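Local coordinates for protein toxin 2A (Paenibacillus larvae, PDB 5URP) that probably transfers ADP-ribose from NAD+ to a target protein, acting as a bacterial toxin and virulence factor, at residues Trp44-Ile56 / Lys83-Thr95. Residues are numbered along the deposited sequence; the frame is centred on the assembly and turned at random.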
loop_
_atom_site.group_PDB
_atom_site.type_symbol
_atom_site.label_atom_id
_atom_site.label_comp_id
_atom_site.label_asym_id
_atom_site.label_seq_id
_atom_site.Cartn_x
_atom_site.Cartn_y
_atom_site.Cartn_z
ATOM N N TRP A 44 -8.872 14.864 -9.096
ATOM C CA TRP A 44 -9.226 14.708 -7.692
ATOM C C TRP A 44 -9.151 16.029 -6.939
ATOM O O TRP A 44 -10.000 16.316 -6.083
ATOM C CB TRP A 44 -8.275 13.689 -7.081
ATOM C CG TRP A 44 -8.561 13.226 -5.710
ATOM C CD1 TRP A 44 -9.788 13.162 -5.084
ATOM C CD2 TRP A 44 -7.615 12.691 -4.797
ATOM N NE1 TRP A 44 -9.634 12.621 -3.841
ATOM C CE2 TRP A 44 -8.307 12.344 -3.622
ATOM C CE3 TRP A 44 -6.225 12.482 -4.843
ATOM C CZ2 TRP A 44 -7.675 11.773 -2.531
ATOM C CZ3 TRP A 44 -5.589 11.933 -3.747
ATOM C CH2 TRP A 44 -6.309 11.596 -2.588
ATOM N N LYS A 45 -8.137 16.850 -7.239
ATOM C CA LYS A 45 -7.867 17.995 -6.373
ATOM C C LYS A 45 -9.010 19.001 -6.376
ATOM O O LYS A 45 -9.233 19.681 -5.372
ATOM C CB LYS A 45 -6.557 18.687 -6.752
ATOM C CG LYS A 45 -6.558 19.618 -7.921
ATOM C CD LYS A 45 -5.258 20.400 -7.870
ATOM C CE LYS A 45 -5.255 21.638 -8.716
ATOM N NZ LYS A 45 -4.105 22.492 -8.326
ATOM N N SER A 46 -9.741 19.135 -7.484
ATOM C CA SER A 46 -10.835 20.107 -7.475
ATOM C C SER A 46 -12.020 19.659 -6.636
ATOM O O SER A 46 -12.959 20.454 -6.451
ATOM C CB SER A 46 -11.336 20.387 -8.888
ATOM O OG SER A 46 -11.633 19.159 -9.503
ATOM N N THR A 47 -12.039 18.412 -6.182
ATOM C CA THR A 47 -13.096 17.936 -5.296
ATOM C C THR A 47 -12.705 17.983 -3.834
ATOM O O THR A 47 -13.588 17.912 -2.976
ATOM C CB THR A 47 -13.502 16.497 -5.638
ATOM O OG1 THR A 47 -12.510 15.579 -5.192
ATOM C CG2 THR A 47 -13.791 16.360 -7.168
ATOM N N LEU A 48 -11.416 18.136 -3.549
ATOM C CA LEU A 48 -10.887 18.070 -2.192
ATOM C C LEU A 48 -11.033 19.400 -1.472
ATOM O O LEU A 48 -10.860 20.468 -2.071
ATOM C CB LEU A 48 -9.410 17.690 -2.220
ATOM C CG LEU A 48 -9.048 16.252 -2.564
ATOM C CD1 LEU A 48 -7.529 16.147 -2.722
ATOM C CD2 LEU A 48 -9.543 15.317 -1.472
ATOM N N THR A 49 -11.352 19.333 -0.183
ATOM C CA THR A 49 -11.379 20.538 0.638
ATOM C C THR A 49 -9.970 20.796 1.162
ATOM O O THR A 49 -9.137 19.905 1.202
ATOM C CB THR A 49 -12.305 20.403 1.839
ATOM O OG1 THR A 49 -11.718 19.443 2.725
ATOM C CG2 THR A 49 -13.710 19.958 1.440
ATOM N N GLU A 50 -9.728 22.030 1.608
ATOM C CA GLU A 50 -8.400 22.347 2.139
ATOM C C GLU A 50 -8.057 21.476 3.348
ATOM O O GLU A 50 -6.910 21.029 3.491
ATOM C CB GLU A 50 -8.316 23.838 2.482
ATOM C CG GLU A 50 -8.380 24.739 1.253
ATOM C CD GLU A 50 -7.305 24.418 0.223
ATOM O OE1 GLU A 50 -6.101 24.456 0.570
ATOM O OE2 GLU A 50 -7.663 24.109 -0.934
ATOM N N GLU A 51 -9.024 21.231 4.233
ATOM C CA GLU A 51 -8.755 20.374 5.388
ATOM C C GLU A 51 -8.493 18.927 4.989
ATOM O O GLU A 51 -7.633 18.266 5.598
ATOM C CB GLU A 51 -9.911 20.464 6.392
ATOM C CG GLU A 51 -9.588 19.858 7.760
ATOM C CD GLU A 51 -8.217 20.290 8.316
ATOM O OE1 GLU A 51 -7.995 21.508 8.504
ATOM O OE2 GLU A 51 -7.351 19.412 8.547
ATOM N N GLU A 52 -9.156 18.417 3.943
ATOM C CA GLU A 52 -8.832 17.083 3.461
ATOM C C GLU A 52 -7.397 17.021 2.957
ATOM O O GLU A 52 -6.649 16.094 3.298
ATOM C CB GLU A 52 -9.796 16.651 2.350
ATOM C CG GLU A 52 -11.175 16.257 2.889
ATOM C CD GLU A 52 -12.275 16.164 1.811
ATOM O OE1 GLU A 52 -12.072 16.602 0.664
ATOM O OE2 GLU A 52 -13.380 15.716 2.143
ATOM N N LYS A 53 -7.002 17.982 2.127
ATOM C CA LYS A 53 -5.619 18.018 1.633
ATOM C C LYS A 53 -4.628 18.024 2.784
ATOM O O LYS A 53 -3.637 17.284 2.763
ATOM C CB LYS A 53 -5.398 19.250 0.753
ATOM C CG LYS A 53 -6.187 19.220 -0.553
ATOM C CD LYS A 53 -6.011 20.540 -1.284
ATOM C CE LYS A 53 -6.877 20.638 -2.511
ATOM N NZ LYS A 53 -7.191 22.064 -2.769
ATOM N N ARG A 54 -4.867 18.861 3.788
ATOM C CA ARG A 54 -3.947 18.959 4.921
ATOM C C ARG A 54 -3.814 17.627 5.652
ATOM O O ARG A 54 -2.706 17.229 6.033
ATOM C CB ARG A 54 -4.423 20.053 5.863
ATOM C CG ARG A 54 -3.651 20.123 7.153
ATOM C CD ARG A 54 -4.183 21.244 8.028
ATOM N NE ARG A 54 -4.672 20.717 9.301
ATOM C CZ ARG A 54 -3.973 20.686 10.434
ATOM N NH1 ARG A 54 -4.518 20.161 11.525
ATOM N NH2 ARG A 54 -2.745 21.184 10.494
ATOM N N GLN A 55 -4.928 16.917 5.862
ATOM C CA GLN A 55 -4.844 15.641 6.573
ATOM C C GLN A 55 -4.126 14.587 5.759
ATOM O O GLN A 55 -3.418 13.750 6.336
ATOM C CB GLN A 55 -6.237 15.140 6.978
ATOM C CG GLN A 55 -6.907 15.978 8.024
ATOM C CD GLN A 55 -6.127 16.062 9.337
ATOM O OE1 GLN A 55 -5.299 15.193 9.666
ATOM N NE2 GLN A 55 -6.368 17.130 10.080
ATOM N N ILE A 56 -4.289 14.598 4.432
ATOM C CA ILE A 56 -3.528 13.695 3.587
ATOM C C ILE A 56 -2.035 13.982 3.738
ATOM O O ILE A 56 -1.230 13.067 3.931
ATOM C CB ILE A 56 -3.978 13.808 2.122
ATOM C CG1 ILE A 56 -5.381 13.201 2.005
ATOM C CG2 ILE A 56 -3.008 13.121 1.167
ATOM C CD1 ILE A 56 -6.089 13.549 0.749
ATOM N N LYS A 83 -11.470 12.022 13.959
ATOM C CA LYS A 83 -11.701 13.171 13.086
ATOM C C LYS A 83 -10.765 13.161 11.886
ATOM O O LYS A 83 -11.178 13.461 10.759
ATOM C CB LYS A 83 -11.516 14.447 13.905
ATOM C CG LYS A 83 -11.381 15.749 13.126
ATOM C CD LYS A 83 -10.890 16.890 14.051
ATOM C CE LYS A 83 -9.389 16.762 14.419
ATOM N NZ LYS A 83 -8.480 16.966 13.240
ATOM N N LYS A 84 -9.489 12.843 12.108
ATOM C CA LYS A 84 -8.552 12.738 10.992
ATOM C C LYS A 84 -8.950 11.627 10.035
ATOM O O LYS A 84 -8.871 11.781 8.811
ATOM C CB LYS A 84 -7.144 12.467 11.517
ATOM C CG LYS A 84 -6.605 13.482 12.466
ATOM C CD LYS A 84 -5.114 13.197 12.667
ATOM C CE LYS A 84 -4.415 14.332 13.376
ATOM N NZ LYS A 84 -4.357 14.039 14.826
ATOM N N ILE A 85 -9.350 10.485 10.585
ATOM C CA ILE A 85 -9.695 9.325 9.775
ATOM C C ILE A 85 -10.971 9.587 8.972
ATOM O O ILE A 85 -11.080 9.167 7.816
ATOM C CB ILE A 85 -9.809 8.102 10.701
ATOM C CG1 ILE A 85 -8.401 7.736 11.213
ATOM C CG2 ILE A 85 -10.493 6.918 10.014
ATOM C CD1 ILE A 85 -8.448 6.920 12.472
ATOM N N GLU A 86 -11.929 10.313 9.555
ATOM C CA GLU A 86 -13.136 10.697 8.819
ATOM C C GLU A 86 -12.789 11.549 7.600
ATOM O O GLU A 86 -13.347 11.355 6.513
ATOM C CB GLU A 86 -14.102 11.434 9.762
ATOM C CG GLU A 86 -15.335 12.009 9.108
ATOM C CD GLU A 86 -16.217 12.767 10.096
ATOM O OE1 GLU A 86 -15.832 12.891 11.282
ATOM O OE2 GLU A 86 -17.294 13.240 9.679
ATOM N N LEU A 87 -11.828 12.465 7.746
ATOM C CA LEU A 87 -11.444 13.346 6.647
ATOM C C LEU A 87 -10.742 12.579 5.533
ATOM O O LEU A 87 -11.044 12.765 4.345
ATOM C CB LEU A 87 -10.551 14.469 7.198
ATOM C CG LEU A 87 -11.297 15.543 7.977
ATOM C CD1 LEU A 87 -10.354 16.394 8.855
ATOM C CD2 LEU A 87 -12.042 16.431 7.013
ATOM N N ILE A 88 -9.786 11.713 5.889
ATOM C CA ILE A 88 -9.122 10.918 4.870
ATOM C C ILE A 88 -10.101 9.983 4.181
ATOM O O ILE A 88 -10.068 9.837 2.957
ATOM C CB ILE A 88 -7.945 10.148 5.491
ATOM C CG1 ILE A 88 -6.982 11.139 6.129
ATOM C CG2 ILE A 88 -7.266 9.348 4.415
ATOM C CD1 ILE A 88 -5.884 10.488 6.945
ATOM N N ASP A 89 -10.994 9.353 4.954
ATOM C CA ASP A 89 -11.998 8.455 4.377
ATOM C C ASP A 89 -12.820 9.192 3.341
ATOM O O ASP A 89 -13.056 8.686 2.232
ATOM C CB ASP A 89 -12.931 7.924 5.463
ATOM C CG ASP A 89 -12.304 6.878 6.342
ATOM O OD1 ASP A 89 -11.178 6.456 6.072
ATOM O OD2 ASP A 89 -13.016 6.470 7.292
ATOM N N LYS A 90 -13.275 10.385 3.704
ATOM C CA LYS A 90 -14.123 11.190 2.837
ATOM C C LYS A 90 -13.373 11.637 1.598
ATOM O O LYS A 90 -13.969 11.750 0.523
ATOM C CB LYS A 90 -14.652 12.377 3.643
ATOM C CG LYS A 90 -15.550 13.377 2.949
ATOM C CD LYS A 90 -16.214 14.316 3.984
ATOM C CE LYS A 90 -15.222 15.174 4.801
ATOM N NZ LYS A 90 -14.818 16.475 4.145
ATOM N N ALA A 91 -12.062 11.896 1.722
ATOM C CA ALA A 91 -11.273 12.284 0.567
ATOM C C ALA A 91 -11.095 11.130 -0.415
ATOM O O ALA A 91 -11.131 11.337 -1.634
ATOM C CB ALA A 91 -9.902 12.812 1.038
ATOM N N LEU A 92 -10.857 9.918 0.070
ATOM C CA LEU A 92 -10.519 8.857 -0.869
ATOM C C LEU A 92 -11.710 8.377 -1.693
ATOM O O LEU A 92 -11.499 7.860 -2.787
ATOM C CB LEU A 92 -9.892 7.693 -0.129
ATOM C CG LEU A 92 -8.517 8.014 0.473
ATOM C CD1 LEU A 92 -8.033 6.864 1.357
ATOM C CD2 LEU A 92 -7.415 8.322 -0.565
ATOM N N ILE A 93 -12.944 8.557 -1.221
ATOM C CA ILE A 93 -14.092 8.169 -2.055
ATOM C C ILE A 93 -14.401 9.188 -3.136
ATOM O O ILE A 93 -15.294 8.958 -3.966
ATOM C CB ILE A 93 -15.326 7.873 -1.183
ATOM C CG1 ILE A 93 -15.772 9.102 -0.387
ATOM C CG2 ILE A 93 -14.990 6.691 -0.285
ATOM C CD1 ILE A 93 -17.044 8.878 0.417
ATOM N N LYS A 94 -13.657 10.282 -3.197
ATOM C CA LYS A 94 -13.816 11.284 -4.236
ATOM C C LYS A 94 -13.006 10.985 -5.495
ATOM O O LYS A 94 -12.952 11.831 -6.391
ATOM C CB LYS A 94 -13.421 12.655 -3.708
ATOM C CG LYS A 94 -14.221 13.090 -2.496
ATOM C CD LYS A 94 -13.917 14.523 -2.153
ATOM C CE LYS A 94 -14.738 14.993 -0.972
ATOM N NZ LYS A 94 -14.492 16.426 -0.646
ATOM N N THR A 95 -12.366 9.836 -5.592
ATOM C CA THR A 95 -11.696 9.543 -6.842
ATOM C C THR A 95 -11.880 8.077 -7.191
ATOM O O THR A 95 -12.253 7.252 -6.365
ATOM C CB THR A 95 -10.231 9.979 -6.783
ATOM O OG1 THR A 95 -9.659 9.974 -8.112
ATOM C CG2 THR A 95 -9.467 9.104 -5.787
HETATM O O HOH W 1 -13.468 18.838 4.969
#
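The carboxylate of E52 is gripped from both segments. E52 OE1 takes K94 NZ at 2.8 Å on the syn lone pair. T49 N reaches E52 OE1 from above the carboxylate plane, and K90 NZ meets E52 OE2 at 2.6 Å, again out of plane. K90 and K94 around this buried acid probably favour its charged form. T49 OG1 accepts from E52 N, completing a capping box in which the N-cap residue, right before helix 50-61, also holds the acid through its backbone N; a water joins T49 OG1 to K90 NZ. K94, long enough to span the gap with its chain extended beyond CG, also donates to T47 O at 2.9 Å.

With chi1 at -172°, the indole of W44 extends away from its own backbone N and lies against the C-terminal end of helix 79-92. There W44 NE1 gives its hydrogen to A91 O at 3.0 Å, nearly in the ring plane, while K94 N reaches that oxygen from the opposite face. L48 CD1 lies over the centre of one indole face and T95 covers the opposite one, its CB making a CH-pi contact with the five-membered ring. A91 is small enough for L48 CD2 to come within 3.6 Å of A91 CB, with I56 CD1 against the same methyl.

Farther along, Q55 is a knob among K83, K84, L87 and I88, its bent chain laying CG on L87 CD1. The axes of segments 50-56 and 83-92 cross at -107°; I66 of helix 64-72 packs on I88, and strand 101-107 follows in the chain.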